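PA14 domain-containing protein (Clostridium clariflavum, PDB 6QDI) probably senses plant biomass as the tandem PA14, calcium-binding, sugar-recognising part of a membrane-bound RsgI-type anti-sigma factor. Local coordinates at residues A[53-57]-A[123-128]; A[75-81]-A[93-98]. Where two conformers were deposited one is given. Numbering follows the deposited sequence.

Both contacts lie in the first of the two PA14 domains and join its two antiparallel sheets. They share no segment, but touch where Pro55 CG meets Leu98 CB at 3.7 Å, and contact 2 is nested within the chain closed by contact 1. Contact 1 (53-57 with 123-128) packs a loop against the end of a strand and its turn. It grades from a buried indole to a partly exposed tyrosine with Ser127 over its face and Thr128 at its edge. Contact 2 (75-81 with 93-98) sets the edges of the two sheets side by side, and its side-chain packing is aliphatic. It too is partly buried, with Ile75, Ile81 and Leu98 inside and Lys78 and Met93 exposed.

Contact 1 (A[53-57]-A[123-128]); sequences IRPLY and WSSAST
This is inter-sheet packing in the PA14 beta-sandwich, between the loop leaving strand 44-53 and the end of strand 117-125. Segment 53-57 is mostly extended, with a kink at Leu56 (phi/psi -85/-25). Segment 123-128 is extended up to Ser125, then turns back: Ser125 N bonds Thr128 O at 3.0 Å and Thr128 N bonds Ser125 O at 3.1 Å. The nearest CA atoms are those of Tyr57 and Ser127, 7.2 Å apart. Trp123 (chi1 p) fills the space under the loop. Its CZ3 lies 3.7 Å from Ile53 CD1 and 4.3 Å from Pro55 CB. Arg54 O meets the ring edge at Trp123 CH2, 3.9 Å away. Tyr57 (chi1 m) closes over the two-residue turn. Ser127 CB sits 3.5 Å from the Tyr57 ring centroid, almost on its normal, a CH-pi contact. Thr128 OG1 is at the ring edge, 3.3 Å from Tyr57 CD2. A water donates to Ser127 O (2.7 Å) and is weakly linked to Tyr57 OH (3.5 Å). On strand 59-68, the Glu59 carboxylate hydrogen-bonds Ser125 OG and Ser127 OG, and Tyr61 meets the Trp123 ring. Ile53 also packs on Tyr104 and Ile106 of strand 104-113.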
ATOM      1  N   ILE A  53     -10.178 -22.184  -3.474  1.00 10.13           N
ATOM      2  CA  ILE A  53     -10.239 -23.094  -2.320  1.00 10.98           C
ATOM      3  C   ILE A  53     -11.142 -24.275  -2.662  1.00 11.53           C
ATOM      4  O   ILE A  53     -12.186 -24.083  -3.286  1.00 12.08           O
ATOM      5  CB  ILE A  53     -10.684 -22.362  -1.035  1.00 10.85           C
ATOM      6  CG1 ILE A  53     -10.615 -23.271   0.183  1.00 11.39           C
ATOM      7  CG2 ILE A  53     -12.055 -21.771  -1.179  1.00 10.66           C
ATOM      8  CD1 ILE A  53     -10.785 -22.518   1.489  1.00 11.48           C
ATOM      9  N   ARG A  54     -10.700 -25.470  -2.247  1.00 11.42           N
ATOM     10  CA  ARG A  54     -11.390 -26.733  -2.549  0.50 13.04           C
ATOM     11  C   ARG A  54     -11.743 -27.447  -1.253  1.00 13.73           C
ATOM     12  O   ARG A  54     -10.876 -28.087  -0.667  1.00 15.68           O
ATOM     13  CB  ARG A  54     -10.497 -27.658  -3.387  0.50 14.32           C
ATOM     14  CG  ARG A  54     -11.101 -29.038  -3.628  0.50 14.76           C
ATOM     15  CD  ARG A  54     -10.195 -29.902  -4.479  0.50 17.32           C
ATOM     16  NE  ARG A  54      -8.924 -30.202  -3.839  0.50 19.27           N
ATOM     17  CZ  ARG A  54      -8.774 -30.656  -2.601  0.50 18.33           C
ATOM     18  NH1 ARG A  54      -9.812 -30.746  -1.763  0.50 15.89           N
ATOM     19  NH2 ARG A  54      -7.553 -30.928  -2.164  0.50 17.06           N
ATOM     20  N   PRO A  55     -13.005 -27.386  -0.804  1.00 12.74           N
ATOM     21  CA  PRO A  55     -13.370 -28.144   0.383  1.00 13.74           C
ATOM     22  C   PRO A  55     -13.517 -29.626   0.075  1.00 13.80           C
ATOM     23  O   PRO A  55     -13.827 -29.998  -1.053  1.00 15.70           O
ATOM     24  CB  PRO A  55     -14.736 -27.583   0.758  1.00 14.49           C
ATOM     25  CG  PRO A  55     -15.295 -27.125  -0.551  1.00 15.98           C
ATOM     26  CD  PRO A  55     -14.133 -26.623  -1.347  1.00 14.77           C
ATOM     27  N   LEU A  56     -13.337 -30.438   1.102  1.00 13.74           N
ATOM     28  CA  LEU A  56     -13.438 -31.873   0.955  1.00 14.75           C
ATOM     29  C   LEU A  56     -14.886 -32.354   1.078  1.00 15.50           C
ATOM     30  O   LEU A  56     -15.179 -33.453   0.604  1.00 19.65           O
ATOM     31  CB  LEU A  56     -12.571 -32.609   2.005  1.00 16.70           C
ATOM     32  CG  LEU A  56     -11.088 -32.796   1.708  1.00 21.11           C
ATOM     33  CD1 LEU A  56     -10.376 -31.474   1.559  1.00 23.73           C
ATOM     34  CD2 LEU A  56     -10.416 -33.643   2.770  1.00 24.72           C
ATOM     35  N   TYR A  57     -15.763 -31.620   1.761  1.00 15.18           N
ATOM     36  CA  TYR A  57     -17.114 -32.078   2.102  1.00 15.83           C
ATOM     37  C   TYR A  57     -18.197 -31.120   1.649  1.00 15.39           C
ATOM     38  O   TYR A  57     -17.941 -29.910   1.502  1.00 15.92           O
ATOM     39  CB  TYR A  57     -17.227 -32.290   3.618  1.00 16.31           C
ATOM     40  CG  TYR A  57     -16.085 -33.138   4.189  1.00 17.25           C
ATOM     41  CD1 TYR A  57     -16.063 -34.507   4.027  1.00 20.21           C
ATOM     42  CD2 TYR A  57     -15.021 -32.541   4.886  1.00 19.32           C
ATOM     43  CE1 TYR A  57     -15.015 -35.279   4.533  1.00 21.14           C
ATOM     44  CE2 TYR A  57     -13.971 -33.292   5.393  1.00 19.78           C
ATOM     45  CZ  TYR A  57     -13.966 -34.650   5.222  1.00 22.29           C
ATOM     46  OH  TYR A  57     -12.936 -35.405   5.737  1.00 28.62           O
ATOM     47  N   TRP A 123     -10.342 -23.222   9.207  1.00  9.61           N
ATOM     48  CA  TRP A 123     -11.692 -23.669   8.858  1.00 10.39           C
ATOM     49  C   TRP A 123     -12.103 -24.853   9.730  1.00 10.69           C
ATOM     50  O   TRP A 123     -11.281 -25.522  10.341  1.00 10.76           O
ATOM     51  CB  TRP A 123     -11.859 -23.981   7.352  1.00 10.30           C
ATOM     52  CG  TRP A 123     -11.061 -25.119   6.780  1.00 10.20           C
ATOM     53  CD1 TRP A 123     -10.190 -25.966   7.432  1.00 10.36           C
ATOM     54  CD2 TRP A 123     -11.131 -25.567   5.439  1.00 11.74           C
ATOM     55  NE1 TRP A 123      -9.673 -26.863   6.538  1.00 11.88           N
ATOM     56  CE2 TRP A 123     -10.240 -26.643   5.305  1.00 11.73           C
ATOM     57  CE3 TRP A 123     -11.818 -25.121   4.323  1.00 11.32           C
ATOM     58  CZ2 TRP A 123     -10.046 -27.294   4.088  1.00 12.38           C
ATOM     59  CZ3 TRP A 123     -11.636 -25.771   3.119  1.00 12.76           C
ATOM     60  CH2 TRP A 123     -10.745 -26.825   3.002  1.00 13.06           C
ATOM     61  N   SER A 124     -13.416 -25.070   9.796  1.00 10.88           N
ATOM     62  CA  SER A 124     -13.977 -26.295  10.352  1.00 11.66           C
ATOM     63  C   SER A 124     -15.305 -26.579   9.629  1.00 11.26           C
ATOM     64  O   SER A 124     -15.925 -25.716   8.996  1.00 12.61           O
ATOM     65  CB  SER A 124     -14.213 -26.179  11.851  1.00 12.53           C
ATOM     66  OG  SER A 124     -15.272 -25.294  12.154  1.00 12.82           O
ATOM     67  N   SER A 125     -15.740 -27.818   9.766  1.00 12.68           N
ATOM     68  CA  SER A 125     -17.083 -28.234   9.362  1.00 12.90           C
ATOM     69  C   SER A 125     -17.424 -29.476  10.166  1.00 13.48           C
ATOM     70  O   SER A 125     -16.598 -29.954  10.956  1.00 15.36           O
ATOM     71  CB  SER A 125     -17.113 -28.498   7.867  1.00 13.97           C
ATOM     72  OG  SER A 125     -16.434 -29.687   7.476  1.00 14.26           O
ATOM     73  N   ALA A 126     -18.586 -30.062   9.939  1.00 14.06           N
ATOM     74  CA  ALA A 126     -18.938 -31.298  10.666  1.00 15.12           C
ATOM     75  C   ALA A 126     -17.874 -32.353  10.539  1.00 13.82           C
ATOM     76  O   ALA A 126     -17.534 -33.022  11.552  1.00 17.30           O
ATOM     77  CB  ALA A 126     -20.263 -31.812  10.188  1.00 14.81           C
ATOM     78  N   SER A 127     -17.294 -32.501   9.356  1.00 14.29           N
ATOM     79  CA  SER A 127     -16.272 -33.515   9.102  1.00 15.84           C
ATOM     80  C   SER A 127     -14.836 -32.993   9.059  1.00 15.04           C
ATOM     81  O   SER A 127     -13.898 -33.763   8.851  1.00 17.91           O
ATOM     82  CB  SER A 127     -16.581 -34.221   7.781  1.00 15.93           C
ATOM     83  OG  SER A 127     -17.890 -34.786   7.809  1.00 17.15           O
ATOM     84  N   THR A 128     -14.660 -31.672   9.196  1.00 15.03           N
ATOM     85  CA  THR A 128     -13.335 -31.037   9.169  1.00 14.75           C
ATOM     86  C   THR A 128     -13.001 -30.529  10.557  1.00 14.39           C
ATOM     87  O   THR A 128     -13.588 -29.525  11.019  1.00 14.93           O
ATOM     88  CB  THR A 128     -13.297 -29.850   8.200  1.00 14.47           C
ATOM     89  OG1 THR A 128     -13.777 -30.272   6.923  1.00 16.18           O
ATOM     90  CG2 THR A 128     -11.879 -29.282   8.056  1.00 15.79           C
TER
HETATM   91  O   HOH W   1     -13.743 -36.466   8.964  1.00 32.94           O

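Contact 2 (A[75-81]-A[93-98]); sequences IDNKLII and MGKIYL
A type I' beta turn, Ile75 to Lys78, heads the hairpin of strands 71-75 and 78-83, which packs against strand 93-98. Ile75 N bonds Lys78 O and Lys78 N bonds Ile75 O, both at 2.9 Å. Asp76 and Asn77 have positive phi. The axes of 78-81 and 93-98 run roughly antiparallel, at 141° and 5.6 Å at closest. Ile80 CA is nearest Gly94 CA, at 4.9 Å. The two strands belong to different sheets of the PA14 fold, joined mainly by side-chain packing, with one close backbone approach at Gly94. Ile96 (chi1 t) reaches under the turn: its CG2 is 4.0 Å from Ile75 CG2 and 4.3 Å from Ile80 CD1, and its CD1 is 3.6 Å from Ile75 O. Ile75 CG2 also meets Leu98 CD2 at 4.1 Å. Ile80 and Ile81 face Leu73 in a classic beta bulge. Gly94 CA makes a CA-H...O contact to Ile80 O, 3.6 Å; a CB there would clash with that oxygen. Ile81 CG1 lies 3.7 Å from Gly94 N.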
ATOM      1  N   ILE A  75     -15.417 -15.716   0.248  1.00  9.04           N
ATOM      2  CA  ILE A  75     -15.406 -17.104  -0.216  1.00  9.21           C
ATOM      3  C   ILE A  75     -16.549 -17.198  -1.219  1.00  9.63           C
ATOM      4  O   ILE A  75     -17.642 -16.754  -0.924  1.00  9.89           O
ATOM      5  CB  ILE A  75     -15.634 -18.121   0.932  1.00  9.41           C
ATOM      6  CG1 ILE A  75     -14.554 -18.025   2.024  1.00  9.66           C
ATOM      7  CG2 ILE A  75     -15.737 -19.531   0.355  1.00  9.72           C
ATOM      8  CD1 ILE A  75     -13.190 -18.485   1.585  1.00 10.79           C
ATOM      9  N   ASP A  76     -16.291 -17.749  -2.394  1.00  9.76           N
ATOM     10  CA  ASP A  76     -17.302 -17.851  -3.441  1.00 11.02           C
ATOM     11  C   ASP A  76     -17.894 -16.487  -3.770  1.00 11.12           C
ATOM     12  O   ASP A  76     -19.099 -16.340  -4.038  1.00 11.72           O
ATOM     13  CB  ASP A  76     -18.417 -18.824  -3.040  1.00 12.49           C
ATOM     14  CG  ASP A  76     -19.354 -19.171  -4.201  1.00 13.45           C
ATOM     15  OD1 ASP A  76     -18.876 -19.242  -5.350  1.00 13.66           O
ATOM     16  OD2 ASP A  76     -20.538 -19.376  -3.945  1.00 16.51           O
ATOM     17  N   ASN A  77     -17.058 -15.460  -3.708  1.00 10.83           N
ATOM     18  CA  ASN A  77     -17.436 -14.086  -3.976  1.00 10.97           C
ATOM     19  C   ASN A  77     -18.449 -13.512  -2.995  1.00 11.12           C
ATOM     20  O   ASN A  77     -19.024 -12.430  -3.239  1.00 15.07           O
ATOM     21  CB  ASN A  77     -17.826 -13.904  -5.441  1.00 12.94           C
ATOM     22  CG  ASN A  77     -16.717 -14.392  -6.358  1.00 14.36           C
ATOM     23  OD1 ASN A  77     -15.649 -13.817  -6.400  1.00 16.87           O
ATOM     24  ND2 ASN A  77     -16.952 -15.526  -7.047  1.00 14.57           N
ATOM     25  N   LYS A  78     -18.597 -14.126  -1.822  1.00  9.94           N
ATOM     26  CA  LYS A  78     -19.434 -13.609  -0.783  1.00  9.71           C
ATOM     27  C   LYS A  78     -18.506 -13.104   0.328  1.00  8.78           C
ATOM     28  O   LYS A  78     -17.640 -13.866   0.816  1.00  9.35           O
ATOM     29  CB  LYS A  78     -20.374 -14.665  -0.244  1.00 10.97           C
ATOM     30  CG  LYS A  78     -21.296 -14.124   0.835  1.00 12.20           C
ATOM     31  CD  LYS A  78     -22.373 -15.115   1.304  1.00 15.38           C
ATOM     32  CE  LYS A  78     -23.576 -15.197   0.388  1.00 16.20           C
ATOM     33  NZ  LYS A  78     -24.389 -13.938   0.263  1.00 15.75           N
ATOM     34  N   LEU A  79     -18.689 -11.853   0.771  1.00  8.78           N
ATOM     35  CA  LEU A  79     -17.896 -11.294   1.870  1.00  8.13           C
ATOM     36  C   LEU A  79     -18.452 -11.847   3.169  1.00  8.90           C
ATOM     37  O   LEU A  79     -19.500 -11.424   3.633  1.00 11.26           O
ATOM     38  CB  LEU A  79     -17.993  -9.773   1.809  1.00  8.75           C
ATOM     39  CG  LEU A  79     -17.235  -8.970   2.849  1.00  8.76           C
ATOM     40  CD1 LEU A  79     -15.744  -9.312   2.882  1.00  9.10           C
ATOM     41  CD2 LEU A  79     -17.433  -7.475   2.603  1.00  9.33           C
ATOM     42  N   ILE A  80     -17.732 -12.777   3.785  1.00  8.46           N
ATOM     43  CA  ILE A  80     -18.231 -13.467   4.978  1.00  8.84           C
ATOM     44  C   ILE A  80     -17.572 -12.988   6.261  1.00  8.64           C
ATOM     45  O   ILE A  80     -18.112 -13.232   7.311  1.00  9.60           O
ATOM     46  CB  ILE A  80     -18.136 -14.997   4.865  1.00  9.45           C
ATOM     47  CG1 ILE A  80     -16.700 -15.504   4.741  1.00  9.62           C
ATOM     48  CG2 ILE A  80     -19.029 -15.493   3.741  1.00 10.32           C
ATOM     49  CD1 ILE A  80     -16.571 -16.998   4.943  1.00 10.79           C
ATOM     50  N   ILE A  81     -16.411 -12.321   6.189  1.00  8.13           N
ATOM     51  CA  ILE A  81     -15.818 -11.657   7.333  1.00  8.55           C
ATOM     52  C   ILE A  81     -15.429 -10.250   6.876  1.00  8.07           C
ATOM     53  O   ILE A  81     -14.587 -10.109   5.993  1.00  8.68           O
ATOM     54  CB  ILE A  81     -14.587 -12.407   7.913  1.00  8.75           C
ATOM     55  CG1 ILE A  81     -14.987 -13.789   8.418  1.00  9.22           C
ATOM     56  CG2 ILE A  81     -13.959 -11.591   9.035  1.00  9.83           C
ATOM     57  CD1 ILE A  81     -13.833 -14.669   8.862  1.00 10.26           C
ATOM     58  N   MET A  93     -15.437 -14.928  12.762  1.00 11.04           N
ATOM     59  CA  MET A  93     -15.956 -16.093  12.054  1.00 10.63           C
ATOM     60  C   MET A  93     -16.949 -15.694  10.979  1.00 10.37           C
ATOM     61  O   MET A  93     -17.657 -14.706  11.089  1.00 11.76           O
ATOM     62  CB  MET A  93     -16.667 -17.065  13.000  1.00 11.75           C
ATOM     63  CG  MET A  93     -15.777 -17.717  14.038  1.00 14.75           C
ATOM     64  SD  MET A  93     -16.618 -18.740  15.255  1.00 19.76           S
ATOM     65  CE  MET A  93     -17.280 -17.480  16.335  1.00 21.24           C
ATOM     66  N   GLY A  94     -16.975 -16.512   9.938  1.00 10.06           N
ATOM     67  CA  GLY A  94     -18.032 -16.431   8.932  1.00 11.19           C
ATOM     68  C   GLY A  94     -18.327 -17.848   8.452  1.00 11.59           C
ATOM     69  O   GLY A  94     -17.440 -18.710   8.425  1.00 13.00           O
ATOM     70  N   LYS A  95     -19.583 -18.080   8.055  1.00 11.45           N
ATOM     71  CA  LYS A  95     -20.028 -19.418   7.651  1.00 12.25           C
ATOM     72  C   LYS A  95     -20.525 -19.388   6.218  1.00 12.11           C
ATOM     73  O   LYS A  95     -21.086 -18.361   5.775  1.00 13.37           O
ATOM     74  CB  LYS A  95     -21.143 -19.893   8.582  1.00 14.41           C
ATOM     75  CG  LYS A  95     -20.668 -20.142  10.005  1.00 17.49           C
ATOM     76  CD  LYS A  95     -21.714 -20.852  10.833  1.00 21.88           C
ATOM     77  CE  LYS A  95     -22.731 -19.881  11.367  1.00 26.47           C
ATOM     78  NZ  LYS A  95     -23.450 -20.515  12.506  1.00 29.29           N
ATOM     79  N   ILE A  96     -20.352 -20.507   5.518  1.00 11.87           N
ATOM     80  CA  ILE A  96     -20.856 -20.647   4.142  1.00 12.06           C
ATOM     81  C   ILE A  96     -20.952 -22.133   3.776  1.00 12.37           C
ATOM     82  O   ILE A  96     -20.059 -22.924   4.129  1.00 11.94           O
ATOM     83  CB  ILE A  96     -19.961 -19.890   3.128  1.00 12.44           C
ATOM     84  CG1 ILE A  96     -20.561 -19.932   1.713  1.00 12.57           C
ATOM     85  CG2 ILE A  96     -18.525 -20.366   3.167  1.00 12.21           C
ATOM     86  CD1 ILE A  96     -19.936 -18.899   0.809  1.00 14.83           C
ATOM     87  N   TYR A  97     -22.041 -22.517   3.116  1.00 12.75           N
ATOM     88  CA  TYR A  97     -22.217 -23.863   2.617  0.50 12.70           C
ATOM     89  C   TYR A  97     -21.410 -24.065   1.339  1.00 12.96           C
ATOM     90  O   TYR A  97     -21.511 -23.258   0.427  1.00 14.34           O
ATOM     91  CB  TYR A  97     -23.689 -24.119   2.332  0.50 13.57           C
ATOM     92  CG  TYR A  97     -23.901 -25.540   1.965  0.50 14.19           C
ATOM     93  CD1 TYR A  97     -23.993 -26.500   2.947  0.50 14.32           C
ATOM     94  CD2 TYR A  97     -23.914 -25.929   0.653  0.50 14.32           C
ATOM     95  CE1 TYR A  97     -24.149 -27.811   2.631  0.50 15.53           C
ATOM     96  CE2 TYR A  97     -24.066 -27.252   0.324  0.50 16.08           C
ATOM     97  CZ  TYR A  97     -24.162 -28.183   1.336  0.50 14.41           C
ATOM     98  OH  TYR A  97     -24.344 -29.527   1.084  0.50 21.97           O
ATOM     99  N   LEU A  98     -20.617 -25.134   1.273  1.00 13.43           N
ATOM    100  CA  LEU A  98     -19.802 -25.452   0.111  1.00 13.72           C
ATOM    101  C   LEU A  98     -20.027 -26.912  -0.268  1.00 15.02           C
ATOM    102  O   LEU A  98     -20.415 -27.720   0.583  1.00 16.49           O
ATOM    103  CB  LEU A  98     -18.331 -25.172   0.363  1.00 13.97           C
ATOM    104  CG  LEU A  98     -17.966 -23.761   0.855  1.00 12.47           C
ATOM    105  CD1 LEU A  98     -16.510 -23.717   1.250  1.00 14.33           C
ATOM    106  CD2 LEU A  98     -18.220 -22.742  -0.224  1.00 13.68           C
TER